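Local coordinates for CELL division control protein 6 (Pyrobaculum aerophilum, PDB 1FNN) that binds ADP and magnesium as an AAA+ ATPase of the Cdc6/Cdc18 family and is probably involved in regulating DNA replication, at residues T73-R85 / R123-L137. Sequence-based numbering, arbitrary orientation.
Sequences TARFVYINGFIYR and RDLYMFLVLDDAFNL
With CG trans to the backbone nitrogen in both Phe76 and Tyr78 (chi1 176° in Tyr78), both rings lie on the sheet face that carries Phe128, Val130 and Asp132, their ends leaning nearer to strand 127-132. The Tyr78 hydroxyl donates to Asp132 OD2, OH to OD2 2.6 Å, meeting the carboxylate on its anti side and 22° out of its plane, while the carboxylate oxygen sits at the edge of the phenol ring. The Phe76 and Phe128 side chains run abreast, CD1 to CD1 3.5 Å, their rings oblique at 42°; Phe76 CE1 also touches Val130 CG2. On the other face, Leu129 CD1 touches both Val77 CG1 and Ile79 CG1, 3.8 Å from each, and helix 87-97 packs against Val77 and Ile79.

A parallel ladder fixes this pairing: Val77 N donates to Phe128 O and Val77 O accepts from Val130 N, both nearly straight. Past the strands, Asn136 OD1 stands 3.6 Å over one face of the Arg85 guanidinium, whose NE and NH2 both grip Phe82 O.

Strand 75-80 is one edge strand of the five-stranded parallel sheet of the P-loop ATPase fold, and strand 127-132 leads into consecutive acids, Asp132 and Asp133, consistent with a Walker B motif. Asp132, a known magnesium-binding residue, lies about 4 Å from the magnesium ion without ligating it here; Tyr78 and Thr58 OG1 both hydrogen-bond its OD2, probably helping to orient the carboxylate.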
loop_
_atom_site.group_PDB
_atom_site.type_symbol
_atom_site.label_atom_id
_atom_site.label_comp_id
_atom_site.label_asym_id
_atom_site.label_seq_id
_atom_site.Cartn_x
_atom_site.Cartn_y
_atom_site.Cartn_z
ATOM N N THR A 73 -0.548 20.215 -23.811
ATOM C CA THR A 73 -0.940 21.557 -23.403
ATOM C C THR A 73 -1.878 21.451 -22.225
ATOM O O THR A 73 -2.353 22.461 -21.731
ATOM C CB THR A 73 -1.676 22.266 -24.574
ATOM O OG1 THR A 73 -2.767 21.417 -24.968
ATOM C CG2 THR A 73 -0.715 22.420 -25.740
ATOM N N ALA A 74 -2.325 20.220 -21.873
ATOM C CA ALA A 74 -3.309 20.104 -20.825
ATOM C C ALA A 74 -2.727 20.520 -19.484
ATOM O O ALA A 74 -1.529 20.243 -19.285
ATOM C CB ALA A 74 -3.805 18.646 -20.709
ATOM N N ARG A 75 -3.580 20.949 -18.582
ATOM C CA ARG A 75 -3.110 21.292 -17.225
ATOM C C ARG A 75 -3.487 20.172 -16.240
ATOM O O ARG A 75 -4.659 19.777 -16.243
ATOM C CB ARG A 75 -3.860 22.547 -16.735
ATOM C CG ARG A 75 -3.826 23.649 -17.807
ATOM C CD ARG A 75 -2.508 24.386 -17.782
ATOM N NE ARG A 75 -2.711 25.686 -18.452
ATOM C CZ ARG A 75 -2.801 26.900 -17.915
ATOM N NH1 ARG A 75 -2.714 27.108 -16.619
ATOM N NH2 ARG A 75 -2.985 27.906 -18.761
ATOM N N PHE A 76 -2.551 19.674 -15.453
ATOM C CA PHE A 76 -2.840 18.591 -14.518
ATOM C C PHE A 76 -3.335 19.187 -13.200
ATOM O O PHE A 76 -2.600 19.995 -12.631
ATOM C CB PHE A 76 -1.520 17.877 -14.228
ATOM C CG PHE A 76 -1.570 16.717 -13.274
ATOM C CD1 PHE A 76 -2.502 15.708 -13.401
ATOM C CD2 PHE A 76 -0.654 16.640 -12.246
ATOM C CE1 PHE A 76 -2.516 14.639 -12.505
ATOM C CE2 PHE A 76 -0.662 15.585 -11.353
ATOM C CZ PHE A 76 -1.596 14.571 -11.476
ATOM N N VAL A 77 -4.584 18.994 -12.869
ATOM C CA VAL A 77 -5.226 19.575 -11.708
ATOM C C VAL A 77 -5.545 18.458 -10.701
ATOM O O VAL A 77 -6.463 17.654 -10.886
ATOM C CB VAL A 77 -6.479 20.373 -12.119
ATOM C CG1 VAL A 77 -7.144 20.898 -10.843
ATOM C CG2 VAL A 77 -6.105 21.590 -13.011
ATOM N N TYR A 78 -4.618 18.286 -9.773
ATOM C CA TYR A 78 -4.728 17.146 -8.837
ATOM C C TYR A 78 -5.520 17.552 -7.609
ATOM O O TYR A 78 -5.135 18.461 -6.855
ATOM C CB TYR A 78 -3.316 16.661 -8.532
ATOM C CG TYR A 78 -3.355 15.539 -7.493
ATOM C CD1 TYR A 78 -3.540 14.220 -7.886
ATOM C CD2 TYR A 78 -3.216 15.851 -6.145
ATOM C CE1 TYR A 78 -3.579 13.210 -6.948
ATOM C CE2 TYR A 78 -3.253 14.843 -5.187
ATOM C CZ TYR A 78 -3.436 13.527 -5.608
ATOM O OH TYR A 78 -3.475 12.535 -4.684
ATOM N N ILE A 79 -6.619 16.836 -7.335
ATOM C CA ILE A 79 -7.467 17.159 -6.197
ATOM C C ILE A 79 -7.421 16.006 -5.185
ATOM O O ILE A 79 -7.932 14.928 -5.488
ATOM C CB ILE A 79 -8.923 17.432 -6.521
ATOM C CG1 ILE A 79 -9.181 18.552 -7.531
ATOM C CG2 ILE A 79 -9.718 17.803 -5.236
ATOM C CD1 ILE A 79 -8.492 19.865 -7.138
ATOM N N ASN A 80 -6.821 16.256 -4.022
ATOM C CA ASN A 80 -6.802 15.159 -3.015
ATOM C C ASN A 80 -8.103 15.228 -2.241
ATOM O O ASN A 80 -8.264 16.105 -1.374
ATOM C CB ASN A 80 -5.585 15.337 -2.117
ATOM C CG ASN A 80 -5.530 14.400 -0.929
ATOM O OD1 ASN A 80 -6.462 13.638 -0.668
ATOM N ND2 ASN A 80 -4.410 14.478 -0.217
ATOM N N GLY A 81 -9.010 14.277 -2.449
ATOM C CA GLY A 81 -10.319 14.270 -1.826
ATOM C C GLY A 81 -10.261 14.074 -0.309
ATOM O O GLY A 81 -11.249 14.308 0.393
ATOM N N PHE A 82 -9.114 13.666 0.232
ATOM C CA PHE A 82 -8.986 13.593 1.684
ATOM C C PHE A 82 -8.973 15.011 2.271
ATOM O O PHE A 82 -9.353 15.170 3.426
ATOM C CB PHE A 82 -7.723 12.866 2.134
ATOM C CG PHE A 82 -7.575 12.830 3.633
ATOM C CD1 PHE A 82 -8.211 11.852 4.386
ATOM C CD2 PHE A 82 -6.797 13.774 4.285
ATOM C CE1 PHE A 82 -8.064 11.829 5.765
ATOM C CE2 PHE A 82 -6.648 13.755 5.661
ATOM C CZ PHE A 82 -7.285 12.777 6.402
ATOM N N ILE A 83 -8.380 15.952 1.555
ATOM C CA ILE A 83 -8.244 17.336 1.957
ATOM C C ILE A 83 -9.386 18.216 1.490
ATOM O O ILE A 83 -9.969 18.982 2.268
ATOM C CB ILE A 83 -6.924 17.884 1.351
ATOM C CG1 ILE A 83 -5.758 17.033 1.852
ATOM C CG2 ILE A 83 -6.721 19.352 1.671
ATOM C CD1 ILE A 83 -4.453 17.311 1.128
ATOM N N TYR A 84 -9.712 18.180 0.193
ATOM C CA TYR A 84 -10.779 19.017 -0.354
ATOM C C TYR A 84 -12.016 18.165 -0.583
ATOM O O TYR A 84 -12.032 17.378 -1.530
ATOM C CB TYR A 84 -10.305 19.662 -1.667
ATOM C CG TYR A 84 -8.955 20.316 -1.458
ATOM C CD1 TYR A 84 -7.772 19.702 -1.845
ATOM C CD2 TYR A 84 -8.899 21.573 -0.860
ATOM C CE1 TYR A 84 -6.547 20.312 -1.648
ATOM C CE2 TYR A 84 -7.678 22.194 -0.656
ATOM C CZ TYR A 84 -6.520 21.567 -1.047
ATOM O OH TYR A 84 -5.332 22.211 -0.831
ATOM N N ARG A 85 -13.069 18.336 0.214
ATOM C CA ARG A 85 -14.211 17.423 0.170
ATOM C C ARG A 85 -15.524 17.997 -0.307
ATOM O O ARG A 85 -16.288 17.284 -0.977
ATOM C CB ARG A 85 -14.444 16.826 1.570
ATOM C CG ARG A 85 -13.287 15.935 1.986
ATOM C CD ARG A 85 -13.509 15.269 3.338
ATOM N NE ARG A 85 -12.302 14.577 3.760
ATOM C CZ ARG A 85 -12.192 13.754 4.793
ATOM N NH1 ARG A 85 -13.241 13.490 5.559
ATOM N NH2 ARG A 85 -11.021 13.190 5.064
ATOM N N ARG A 123 -10.003 30.977 -22.243
ATOM C CA ARG A 123 -8.540 30.903 -22.244
ATOM C C ARG A 123 -8.127 29.682 -23.058
ATOM O O ARG A 123 -6.935 29.402 -23.114
ATOM C CB ARG A 123 -8.016 30.902 -20.808
ATOM C CG ARG A 123 -8.047 32.264 -20.113
ATOM C CD ARG A 123 -7.943 32.195 -18.604
ATOM N NE ARG A 123 -6.769 31.485 -18.108
ATOM C CZ ARG A 123 -6.630 30.922 -16.926
ATOM N NH1 ARG A 123 -5.474 30.309 -16.638
ATOM N NH2 ARG A 123 -7.588 30.933 -16.008
ATOM N N ASP A 124 -9.079 28.966 -23.625
ATOM C CA ASP A 124 -8.824 27.779 -24.446
ATOM C C ASP A 124 -7.910 26.796 -23.683
ATOM O O ASP A 124 -6.857 26.434 -24.175
ATOM C CB ASP A 124 -8.174 28.198 -25.765
ATOM C CG ASP A 124 -8.052 27.038 -26.742
ATOM O OD1 ASP A 124 -8.938 26.176 -26.756
ATOM O OD2 ASP A 124 -7.079 26.947 -27.518
ATOM N N LEU A 125 -8.391 26.338 -22.531
ATOM C CA LEU A 125 -7.580 25.514 -21.648
ATOM C C LEU A 125 -8.117 24.076 -21.722
ATOM O O LEU A 125 -9.234 23.867 -22.181
ATOM C CB LEU A 125 -7.711 25.918 -20.179
ATOM C CG LEU A 125 -7.342 27.360 -19.806
ATOM C CD1 LEU A 125 -7.820 27.659 -18.392
ATOM C CD2 LEU A 125 -5.862 27.615 -20.004
ATOM N N TYR A 126 -7.263 23.148 -21.353
ATOM C CA TYR A 126 -7.619 21.719 -21.314
ATOM C C TYR A 126 -7.082 21.231 -19.960
ATOM O O TYR A 126 -5.923 21.484 -19.618
ATOM C CB TYR A 126 -6.982 20.984 -22.497
ATOM C CG TYR A 126 -7.515 21.417 -23.851
ATOM C CD1 TYR A 126 -6.838 22.376 -24.603
ATOM C CD2 TYR A 126 -8.691 20.879 -24.374
ATOM C CE1 TYR A 126 -7.304 22.794 -25.836
ATOM C CE2 TYR A 126 -9.179 21.274 -25.601
ATOM C CZ TYR A 126 -8.475 22.234 -26.323
ATOM O OH TYR A 126 -8.966 22.622 -27.548
ATOM N N MET A 127 -7.991 20.698 -19.164
ATOM C CA MET A 127 -7.748 20.250 -17.814
ATOM C C MET A 127 -7.803 18.714 -17.705
ATOM O O MET A 127 -8.802 18.099 -18.070
ATOM C CB MET A 127 -8.841 20.867 -16.914
ATOM C CG MET A 127 -8.739 20.423 -15.483
ATOM S SD MET A 127 -9.701 21.263 -14.262
ATOM C CE MET A 127 -11.386 21.075 -14.847
ATOM N N PHE A 128 -6.722 18.135 -17.213
ATOM C CA PHE A 128 -6.736 16.725 -16.782
ATOM C C PHE A 128 -6.991 16.773 -15.265
ATOM O O PHE A 128 -6.085 17.070 -14.485
ATOM C CB PHE A 128 -5.407 16.082 -17.117
ATOM C CG PHE A 128 -5.062 14.736 -16.566
ATOM C CD1 PHE A 128 -3.731 14.391 -16.426
ATOM C CD2 PHE A 128 -6.019 13.808 -16.190
ATOM C CE1 PHE A 128 -3.356 13.149 -15.919
ATOM C CE2 PHE A 128 -5.655 12.570 -15.683
ATOM C CZ PHE A 128 -4.321 12.240 -15.546
ATOM N N LEU A 129 -8.218 16.505 -14.881
ATOM C CA LEU A 129 -8.659 16.610 -13.506
ATOM C C LEU A 129 -8.677 15.255 -12.809
ATOM O O LEU A 129 -9.154 14.240 -13.334
ATOM C CB LEU A 129 -10.046 17.258 -13.506
ATOM C CG LEU A 129 -10.756 17.426 -12.160
ATOM C CD1 LEU A 129 -9.989 18.380 -11.227
ATOM C CD2 LEU A 129 -12.194 17.908 -12.375
ATOM N N VAL A 130 -7.915 15.170 -11.716
ATOM C CA VAL A 130 -7.877 13.929 -10.959
ATOM C C VAL A 130 -8.614 14.189 -9.641
ATOM O O VAL A 130 -8.210 15.074 -8.871
ATOM C CB VAL A 130 -6.420 13.485 -10.669
ATOM C CG1 VAL A 130 -6.454 12.254 -9.771
ATOM C CG2 VAL A 130 -5.669 13.184 -11.980
ATOM N N LEU A 131 -9.632 13.379 -9.366
ATOM C CA LEU A 131 -10.214 13.439 -8.013
ATOM C C LEU A 131 -9.764 12.223 -7.224
ATOM O O LEU A 131 -10.406 11.160 -7.318
ATOM C CB LEU A 131 -11.746 13.502 -8.144
ATOM C CG LEU A 131 -12.265 14.658 -9.005
ATOM C CD1 LEU A 131 -13.793 14.595 -9.128
ATOM C CD2 LEU A 131 -11.843 16.023 -8.451
ATOM N N ASP A 132 -8.631 12.341 -6.531
ATOM C CA ASP A 132 -8.043 11.237 -5.800
ATOM C C ASP A 132 -8.806 11.009 -4.493
ATOM O O ASP A 132 -9.476 11.915 -3.997
ATOM C CB ASP A 132 -6.559 11.490 -5.459
ATOM C CG ASP A 132 -5.763 10.209 -5.415
ATOM O OD1 ASP A 132 -6.374 9.107 -5.311
ATOM O OD2 ASP A 132 -4.519 10.265 -5.483
ATOM N N ASP A 133 -8.829 9.777 -4.038
ATOM C CA ASP A 133 -9.622 9.372 -2.876
ATOM C C ASP A 133 -10.987 10.028 -2.856
ATOM O O ASP A 133 -11.393 10.623 -1.858
ATOM C CB ASP A 133 -8.915 9.683 -1.549
ATOM C CG ASP A 133 -7.576 8.949 -1.557
ATOM O OD1 ASP A 133 -7.554 7.798 -2.050
ATOM O OD2 ASP A 133 -6.626 9.582 -1.067
ATOM N N ALA A 134 -11.707 9.818 -3.944
ATOM C CA ALA A 134 -13.007 10.398 -4.190
ATOM C C ALA A 134 -14.165 9.821 -3.410
ATOM O O ALA A 134 -15.203 10.494 -3.337
ATOM C CB ALA A 134 -13.279 10.317 -5.700
ATOM N N PHE A 135 -13.986 8.745 -2.681
ATOM C CA PHE A 135 -14.951 8.217 -1.726
ATOM C C PHE A 135 -15.214 9.227 -0.619
ATOM O O PHE A 135 -16.319 9.274 -0.064
ATOM C CB PHE A 135 -14.515 6.886 -1.089
ATOM C CG PHE A 135 -13.115 6.852 -0.566
ATOM C CD1 PHE A 135 -12.822 7.192 0.740
ATOM C CD2 PHE A 135 -12.066 6.473 -1.386
ATOM C CE1 PHE A 135 -11.527 7.159 1.217
ATOM C CE2 PHE A 135 -10.766 6.433 -0.932
ATOM C CZ PHE A 135 -10.496 6.780 0.383
ATOM N N ASN A 136 -14.272 10.140 -0.365
ATOM C CA ASN A 136 -14.454 11.215 0.582
ATOM C C ASN A 136 -15.481 12.253 0.140
ATOM O O ASN A 136 -15.863 13.040 1.013
ATOM C CB ASN A 136 -13.137 11.932 0.877
ATOM C CG ASN A 136 -12.182 11.081 1.675
ATOM O OD1 ASN A 136 -12.456 10.720 2.822
ATOM N ND2 ASN A 136 -11.046 10.752 1.072
ATOM N N LEU A 137 -15.857 12.354 -1.130
ATOM C CA LEU A 137 -16.802 13.375 -1.534
ATOM C C LEU A 137 -18.250 12.859 -1.436
ATOM O O LEU A 137 -18.506 11.663 -1.551
ATOM C CB LEU A 137 -16.628 13.839 -2.975
ATOM C CG LEU A 137 -15.257 13.949 -3.626
ATOM C CD1 LEU A 137 -15.330 14.764 -4.920
ATOM C CD2 LEU A 137 -14.185 14.490 -2.702
HETATM O O HOH W 1 -4.537 23.990 -21.421
#